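Local structure of glucose-binding protein (Thermus thermophilus HB27, 2B3F) at residues I5-A10 and T62-A67; E18-L23 and I293-L298. The protein binds glucose and galactose, here holding beta-D-galactopyranose, and probably delivers sugar to a binding-protein-dependent transport system. All blocks are in the same frame, centred on the assembly; numbering follows the deposited sequence.

Contact 1 of 2, residues I5-A10 and T62-A67; sequences IFSWWA and TFQVHA. With GAL (beta-D-galactopyranose), chain G.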
loop_
_atom_site.group_PDB
_atom_site.type_symbol
_atom_site.label_atom_id
_atom_site.label_comp_id
_atom_site.label_asym_id
_atom_site.label_seq_id
_atom_site.Cartn_x
_atom_site.Cartn_y
_atom_site.Cartn_z
ATOM N N ILE A 5 12.924 -9.609 -13.013
ATOM C CA ILE A 5 11.990 -9.292 -11.932
ATOM C C ILE A 5 11.493 -7.875 -12.162
ATOM O O ILE A 5 12.291 -6.947 -12.166
ATOM C CB ILE A 5 12.668 -9.314 -10.569
ATOM C CG1 ILE A 5 13.255 -10.709 -10.250
ATOM C CG2 ILE A 5 11.681 -8.934 -9.478
ATOM C CD1 ILE A 5 14.214 -10.701 -9.109
ATOM N N PHE A 6 10.181 -7.740 -12.303
ATOM C CA PHE A 6 9.536 -6.465 -12.614
ATOM C C PHE A 6 8.873 -5.928 -11.338
ATOM O O PHE A 6 8.151 -6.638 -10.645
ATOM C CB PHE A 6 8.535 -6.697 -13.743
ATOM C CG PHE A 6 7.891 -5.443 -14.303
ATOM C CD1 PHE A 6 8.277 -4.952 -15.545
ATOM C CD2 PHE A 6 6.853 -4.809 -13.626
ATOM C CE1 PHE A 6 7.671 -3.804 -16.090
ATOM C CE2 PHE A 6 6.233 -3.672 -14.187
ATOM C CZ PHE A 6 6.657 -3.188 -15.413
ATOM N N SER A 7 9.138 -4.668 -10.998
ATOM C CA SER A 7 8.593 -4.071 -9.783
ATOM C C SER A 7 8.678 -2.546 -9.893
ATOM O O SER A 7 9.202 -2.010 -10.884
ATOM C CB SER A 7 9.366 -4.529 -8.532
ATOM O OG SER A 7 10.596 -3.823 -8.362
ATOM N N TRP A 8 8.188 -1.876 -8.862
ATOM C CA TRP A 8 8.413 -0.428 -8.743
ATOM C C TRP A 8 9.307 -0.059 -7.580
ATOM O O TRP A 8 9.285 1.089 -7.082
ATOM C CB TRP A 8 7.090 0.341 -8.756
ATOM C CG TRP A 8 6.109 0.136 -7.681
ATOM C CD1 TRP A 8 5.988 0.841 -6.513
ATOM C CD2 TRP A 8 4.985 -0.752 -7.722
ATOM N NE1 TRP A 8 4.871 0.425 -5.806
ATOM C CE2 TRP A 8 4.237 -0.548 -6.538
ATOM C CE3 TRP A 8 4.541 -1.707 -8.644
ATOM C CZ2 TRP A 8 3.074 -1.276 -6.254
ATOM C CZ3 TRP A 8 3.403 -2.420 -8.360
ATOM C CH2 TRP A 8 2.684 -2.204 -7.183
ATOM N N TRP A 9 10.150 -1.006 -7.159
ATOM C CA TRP A 9 10.983 -0.762 -6.019
ATOM C C TRP A 9 12.329 -0.137 -6.419
ATOM O O TRP A 9 13.399 -0.682 -6.207
ATOM C CB TRP A 9 11.125 -2.054 -5.214
ATOM C CG TRP A 9 9.865 -2.430 -4.513
ATOM C CD1 TRP A 9 8.903 -1.596 -3.991
ATOM C CD2 TRP A 9 9.424 -3.764 -4.245
ATOM N NE1 TRP A 9 7.894 -2.341 -3.420
ATOM C CE2 TRP A 9 8.196 -3.672 -3.557
ATOM C CE3 TRP A 9 9.957 -5.025 -4.518
ATOM C CZ2 TRP A 9 7.501 -4.797 -3.127
ATOM C CZ3 TRP A 9 9.241 -6.151 -4.122
ATOM C CH2 TRP A 9 8.049 -6.027 -3.412
ATOM N N ALA A 10 12.231 1.046 -7.012
ATOM C CA ALA A 10 13.387 1.793 -7.478
ATOM C C ALA A 10 13.925 2.699 -6.386
ATOM O O ALA A 10 13.236 3.037 -5.414
ATOM C CB ALA A 10 12.975 2.618 -8.676
ATOM N N THR A 62 8.405 -12.448 -13.720
ATOM C CA THR A 62 7.524 -12.275 -12.583
ATOM C C THR A 62 7.372 -10.768 -12.376
ATOM O O THR A 62 8.262 -9.982 -12.762
ATOM C CB THR A 62 8.086 -12.952 -11.310
ATOM O OG1 THR A 62 7.113 -12.912 -10.257
ATOM C CG2 THR A 62 9.405 -12.300 -10.845
ATOM N N PHE A 63 6.243 -10.370 -11.803
ATOM C CA PHE A 63 6.016 -8.938 -11.557
ATOM C C PHE A 63 5.334 -8.691 -10.221
ATOM O O PHE A 63 4.480 -9.474 -9.746
ATOM C CB PHE A 63 5.256 -8.277 -12.707
ATOM C CG PHE A 63 3.886 -8.849 -12.960
ATOM C CD1 PHE A 63 2.778 -8.445 -12.217
ATOM C CD2 PHE A 63 3.695 -9.746 -14.004
ATOM C CE1 PHE A 63 1.510 -8.962 -12.475
ATOM C CE2 PHE A 63 2.435 -10.256 -14.276
ATOM C CZ PHE A 63 1.334 -9.862 -13.520
ATOM N N GLN A 64 5.744 -7.604 -9.590
ATOM C CA GLN A 64 5.109 -7.140 -8.376
ATOM C C GLN A 64 3.635 -6.824 -8.642
ATOM O O GLN A 64 3.280 -6.125 -9.597
ATOM C CB GLN A 64 5.814 -5.879 -7.882
ATOM C CG GLN A 64 5.273 -5.331 -6.602
ATOM C CD GLN A 64 5.891 -3.963 -6.228
ATOM O OE1 GLN A 64 6.830 -3.514 -6.871
ATOM N NE2 GLN A 64 5.363 -3.338 -5.190
ATOM N N VAL A 65 2.773 -7.371 -7.803
ATOM C CA VAL A 65 1.342 -7.197 -7.956
ATOM C C VAL A 65 0.657 -7.291 -6.610
ATOM O O VAL A 65 1.022 -8.077 -5.742
ATOM C CB VAL A 65 0.758 -8.224 -8.948
ATOM C CG1 VAL A 65 1.025 -9.652 -8.484
ATOM C CG2 VAL A 65 -0.731 -7.973 -9.234
ATOM N N HIS A 66 -0.350 -6.457 -6.432
ATOM C CA HIS A 66 -1.075 -6.441 -5.201
ATOM C C HIS A 66 -2.062 -7.588 -5.080
ATOM O O HIS A 66 -2.859 -7.834 -5.977
ATOM C CB HIS A 66 -1.847 -5.128 -5.034
ATOM C CG HIS A 66 -0.966 -3.960 -4.731
ATOM N ND1 HIS A 66 -1.024 -2.788 -5.446
ATOM C CD2 HIS A 66 -0.012 -3.786 -3.792
ATOM C CE1 HIS A 66 -0.151 -1.931 -4.949
ATOM N NE2 HIS A 66 0.474 -2.505 -3.939
ATOM N N ALA A 67 -2.050 -8.223 -3.920
ATOM C CA ALA A 67 -3.054 -9.255 -3.628
ATOM C C ALA A 67 -4.442 -8.622 -3.587
ATOM O O ALA A 67 -4.624 -7.526 -3.034
ATOM C CB ALA A 67 -2.748 -9.926 -2.308
HETATM C C1 GAL G . 2.592 0.356 -2.665
HETATM C C2 GAL G . 3.447 -0.917 -2.593
HETATM C C3 GAL G . 4.613 -0.765 -1.626
HETATM C C4 GAL G . 5.418 0.501 -1.925
HETATM C C5 GAL G . 4.436 1.688 -2.076
HETATM C C6 GAL G . 5.104 3.034 -2.400
HETATM O O1 GAL G . 1.570 0.228 -3.606
HETATM O O2 GAL G . 2.605 -2.026 -2.241
HETATM O O3 GAL G . 5.465 -1.899 -1.707
HETATM O O4 GAL G . 6.162 0.261 -3.090
HETATM O O5 GAL G . 3.453 1.434 -3.050
HETATM O O6 GAL G . 5.574 3.047 -3.714
#

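Contact 2 of 2, residues E18-L23 and I293-L298; sequences EALIRL and INWLRL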
loop_
_atom_site.group_PDB
_atom_site.type_symbol
_atom_site.label_atom_id
_atom_site.label_comp_id
_atom_site.label_asym_id
_atom_site.label_seq_id
_atom_site.Cartn_x
_atom_site.Cartn_y
_atom_site.Cartn_z
ATOM N N GLU A 18 16.733 -5.671 -3.053
ATOM C CA GLU A 18 18.128 -5.925 -3.373
ATOM C C GLU A 18 18.691 -7.015 -2.458
ATOM O O GLU A 18 19.455 -7.876 -2.916
ATOM C CB GLU A 18 18.921 -4.616 -3.304
ATOM C CG GLU A 18 18.615 -3.736 -4.510
ATOM C CD GLU A 18 18.733 -2.243 -4.251
ATOM O OE1 GLU A 18 19.420 -1.849 -3.272
ATOM O OE2 GLU A 18 18.109 -1.456 -5.043
ATOM N N ALA A 19 18.250 -7.004 -1.200
ATOM C CA ALA A 19 18.618 -8.036 -0.222
ATOM C C ALA A 19 18.075 -9.401 -0.658
ATOM O O ALA A 19 18.783 -10.415 -0.570
ATOM C CB ALA A 19 18.105 -7.671 1.147
ATOM N N LEU A 20 16.829 -9.444 -1.133
ATOM C CA LEU A 20 16.279 -10.697 -1.675
ATOM C C LEU A 20 17.046 -11.193 -2.885
ATOM O O LEU A 20 17.263 -12.399 -3.035
ATOM C CB LEU A 20 14.814 -10.537 -2.074
ATOM C CG LEU A 20 13.861 -10.513 -0.907
ATOM C CD1 LEU A 20 12.472 -10.108 -1.397
ATOM C CD2 LEU A 20 13.797 -11.886 -0.190
ATOM N N ILE A 21 17.421 -10.278 -3.769
ATOM C CA ILE A 21 18.145 -10.649 -4.966
ATOM C C ILE A 21 19.520 -11.234 -4.599
ATOM O O ILE A 21 19.949 -12.207 -5.204
ATOM C CB ILE A 21 18.275 -9.455 -5.939
ATOM C CG1 ILE A 21 16.892 -9.163 -6.538
ATOM C CG2 ILE A 21 19.290 -9.759 -7.060
ATOM C CD1 ILE A 21 16.807 -7.942 -7.412
ATOM N N ARG A 22 20.177 -10.653 -3.605
ATOM C CA ARG A 22 21.476 -11.160 -3.142
ATOM C C ARG A 22 21.331 -12.578 -2.595
ATOM O O ARG A 22 22.147 -13.443 -2.905
ATOM C CB ARG A 22 22.095 -10.247 -2.087
ATOM C CG ARG A 22 22.708 -8.991 -2.693
ATOM C CD ARG A 22 23.642 -8.277 -1.726
ATOM N NE ARG A 22 22.927 -7.736 -0.576
ATOM C CZ ARG A 22 22.204 -6.613 -0.595
ATOM N NH1 ARG A 22 22.074 -5.889 -1.703
ATOM N NH2 ARG A 22 21.603 -6.222 0.507
ATOM N N LEU A 23 20.289 -12.796 -1.795
ATOM C CA LEU A 23 19.942 -14.131 -1.313
ATOM C C LEU A 23 19.704 -15.110 -2.463
ATOM O O LEU A 23 20.182 -16.248 -2.449
ATOM C CB LEU A 23 18.690 -14.057 -0.459
ATOM C CG LEU A 23 18.653 -14.905 0.791
ATOM C CD1 LEU A 23 19.673 -14.383 1.807
ATOM C CD2 LEU A 23 17.277 -14.852 1.382
ATOM N N ILE A 293 10.009 -19.659 -10.836
ATOM C CA ILE A 293 9.451 -20.539 -9.797
ATOM C C ILE A 293 10.351 -20.558 -8.564
ATOM O O ILE A 293 9.887 -20.489 -7.434
ATOM C CB ILE A 293 9.214 -21.979 -10.342
ATOM C CG1 ILE A 293 8.050 -21.974 -11.340
ATOM C CG2 ILE A 293 8.944 -22.939 -9.192
ATOM C CD1 ILE A 293 7.913 -23.226 -12.173
ATOM N N ASN A 294 11.664 -20.635 -8.770
ATOM C CA ASN A 294 12.579 -20.597 -7.641
ATOM C C ASN A 294 12.570 -19.245 -6.906
ATOM O O ASN A 294 12.759 -19.164 -5.693
ATOM C CB ASN A 294 13.979 -20.999 -8.101
ATOM C CG ASN A 294 14.058 -22.496 -8.452
ATOM O OD1 ASN A 294 13.250 -23.284 -7.957
ATOM N ND2 ASN A 294 15.023 -22.879 -9.300
ATOM N N TRP A 295 12.306 -18.170 -7.645
ATOM C CA TRP A 295 12.113 -16.875 -7.002
ATOM C C TRP A 295 10.861 -16.911 -6.115
ATOM O O TRP A 295 10.892 -16.459 -4.978
ATOM C CB TRP A 295 12.035 -15.765 -8.070
ATOM C CG TRP A 295 11.632 -14.411 -7.556
ATOM C CD1 TRP A 295 10.413 -13.835 -7.683
ATOM C CD2 TRP A 295 12.446 -13.473 -6.835
ATOM N NE1 TRP A 295 10.408 -12.595 -7.103
ATOM C CE2 TRP A 295 11.635 -12.346 -6.563
ATOM C CE3 TRP A 295 13.774 -13.466 -6.404
ATOM C CZ2 TRP A 295 12.116 -11.223 -5.892
ATOM C CZ3 TRP A 295 14.243 -12.370 -5.711
ATOM C CH2 TRP A 295 13.416 -11.246 -5.477
ATOM N N LEU A 296 9.764 -17.454 -6.632
ATOM C CA LEU A 296 8.528 -17.581 -5.833
ATOM C C LEU A 296 8.756 -18.373 -4.543
ATOM O O LEU A 296 8.262 -18.011 -3.464
ATOM C CB LEU A 296 7.407 -18.223 -6.662
ATOM C CG LEU A 296 6.992 -17.500 -7.943
ATOM C CD1 LEU A 296 5.826 -18.203 -8.599
ATOM C CD2 LEU A 296 6.662 -16.017 -7.653
ATOM N N ARG A 297 9.523 -19.463 -4.644
ATOM C CA ARG A 297 9.812 -20.276 -3.468
ATOM C C ARG A 297 10.592 -19.486 -2.433
ATOM O O ARG A 297 10.362 -19.621 -1.231
ATOM C CB ARG A 297 10.565 -21.553 -3.869
ATOM C CG ARG A 297 9.735 -22.484 -4.752
ATOM C CD ARG A 297 10.532 -23.695 -5.223
ATOM N NE ARG A 297 11.126 -24.352 -4.059
ATOM C CZ ARG A 297 12.410 -24.674 -3.918
ATOM N NH1 ARG A 297 13.290 -24.462 -4.896
ATOM N NH2 ARG A 297 12.812 -25.258 -2.788
ATOM N N LEU A 298 11.496 -18.626 -2.902
ATOM C CA LEU A 298 12.240 -17.753 -2.011
ATOM C C LEU A 298 11.368 -16.678 -1.356
ATOM O O LEU A 298 11.397 -16.483 -0.147
ATOM C CB LEU A 298 13.413 -17.094 -2.754
ATOM C CG LEU A 298 14.147 -15.996 -1.980
ATOM C CD1 LEU A 298 14.765 -16.523 -0.726
ATOM C CD2 LEU A 298 15.207 -15.336 -2.861
#

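Contact 1 of 2, residues I5-A10 and T62-A67
Gln64 works at both ends of its amide: OE1 accepts the backbone N-H of Trp8 in a nearly straight bond (N to OE1 2.9 Å, 171° at the hydrogen), in the carbonyl plane, while NE2 donates to Asp278. The side chain reaches there extended, CG anti to its own backbone N. The amide is sandwiched between two indoles, its plane 17° from that of Trp8 and NE2 3.3 Å from Trp8 CZ2; CG adds a CH-pi contact over the six-membered ring, and the Trp9 ring takes OE1 over its centre. Both indoles turn their N-H to galactose: Trp8 NE1 donates to O5 and Trp9 NE1 to O3 at 3.0 Å, with a weak second bond to O4. All this lies at the C-terminal ends of two parallel neighbouring strands, 2-7 and 62-66, which line one side of the sugar cleft, as in periplasmic binding proteins. His66 NE2 gives the shortest of the sugar bonds here, 2.8 Å to O2, and Glu70 holds its ND1, probably fixing the ring's orientation. The CZ2 corner of Trp8 meets His66 in an offset edge-to-face pair, planes at 71°. An alanine in place of Trp8 removes the indole and its N-H to galactose O5, and would probably loosen the Gln64 amide and the His66 ring. Beyond the pocket the strands pair by Phe6 N to Thr62 O (3.0 Å) and Gln64 N to Phe6 O (2.8 Å). Phe6 and Phe63 project to one sheet face, CB against CB at 3.8 Å.

Contact 2 of 2, residues E18-L23 and I293-L298
The indole of Trp295 is the one aromatic group in this contact, and it meets helix 15-27 obliquely through the far corner of its six-membered ring. CH2 lies 3.7 Å from CB of Leu20 and 4.2 Å from CG1 of Ile21, so the ring tip touches two consecutive residues; CZ3 comes next, near Leu20 CB and the carbonyl oxygen of the same residue. With CG anti to the backbone N (chi1 171°), the ring reaches away from its own helix, and beyond the segments it makes an edge-to-face pair with Phe280. Within helix 289-299, Asn294 OD1 lies at the edge of the Arg297 guanidinium, in its plane, and accepts from NH1 (3.3 Å); NH1 stands above the Asn294 carbonyl plane, and Arg297 NE forms a salt bridge with Glu91. Segments 18-23 and 293-298, on helices 15-27 and 289-299, cross at 117° with axes 11.0 Å apart, on the same side of the main sheet in this periplasmic-binding-protein fold. That spacing is wide enough for the indole and the leucine branches to lie between the backbones. One turn beyond Trp295, Leu298 also has its CG anti to the backbone N, and its two methyls part company. CD2 rests 3.6 Å from Leu20 O, whereas CD1 meets CD2 of Leu23 at 3.7 Å. Trp295 also touches Leu3 on strand 2-7, while helix 302-312 touches Leu20 and Leu23.

In the fold
Both contacts are buried, but chemistry follows place. Contact 1 joins neighbouring strands and the loop leading into the sugar pocket, so backbone pairing gives way to polar and aromatic groups. Contact 2 joins two helices mainly through apolar side chains, without a hydrogen bond between the segments; its centre is about 21 Å from the centre of the chain, that of contact 1 about 12 Å. The two meet on the sheet face carrying Ile5 and Thr62: Trp295 CD1 lies 3.7 Å from Thr62 CG2, and Ile5 CD1 reaches both Trp295 and Ile21. Strand 2-7 and helix 15-27 are consecutive; strand 62-66 comes after both and helix 289-299 far later, so the contacts cross along the chain.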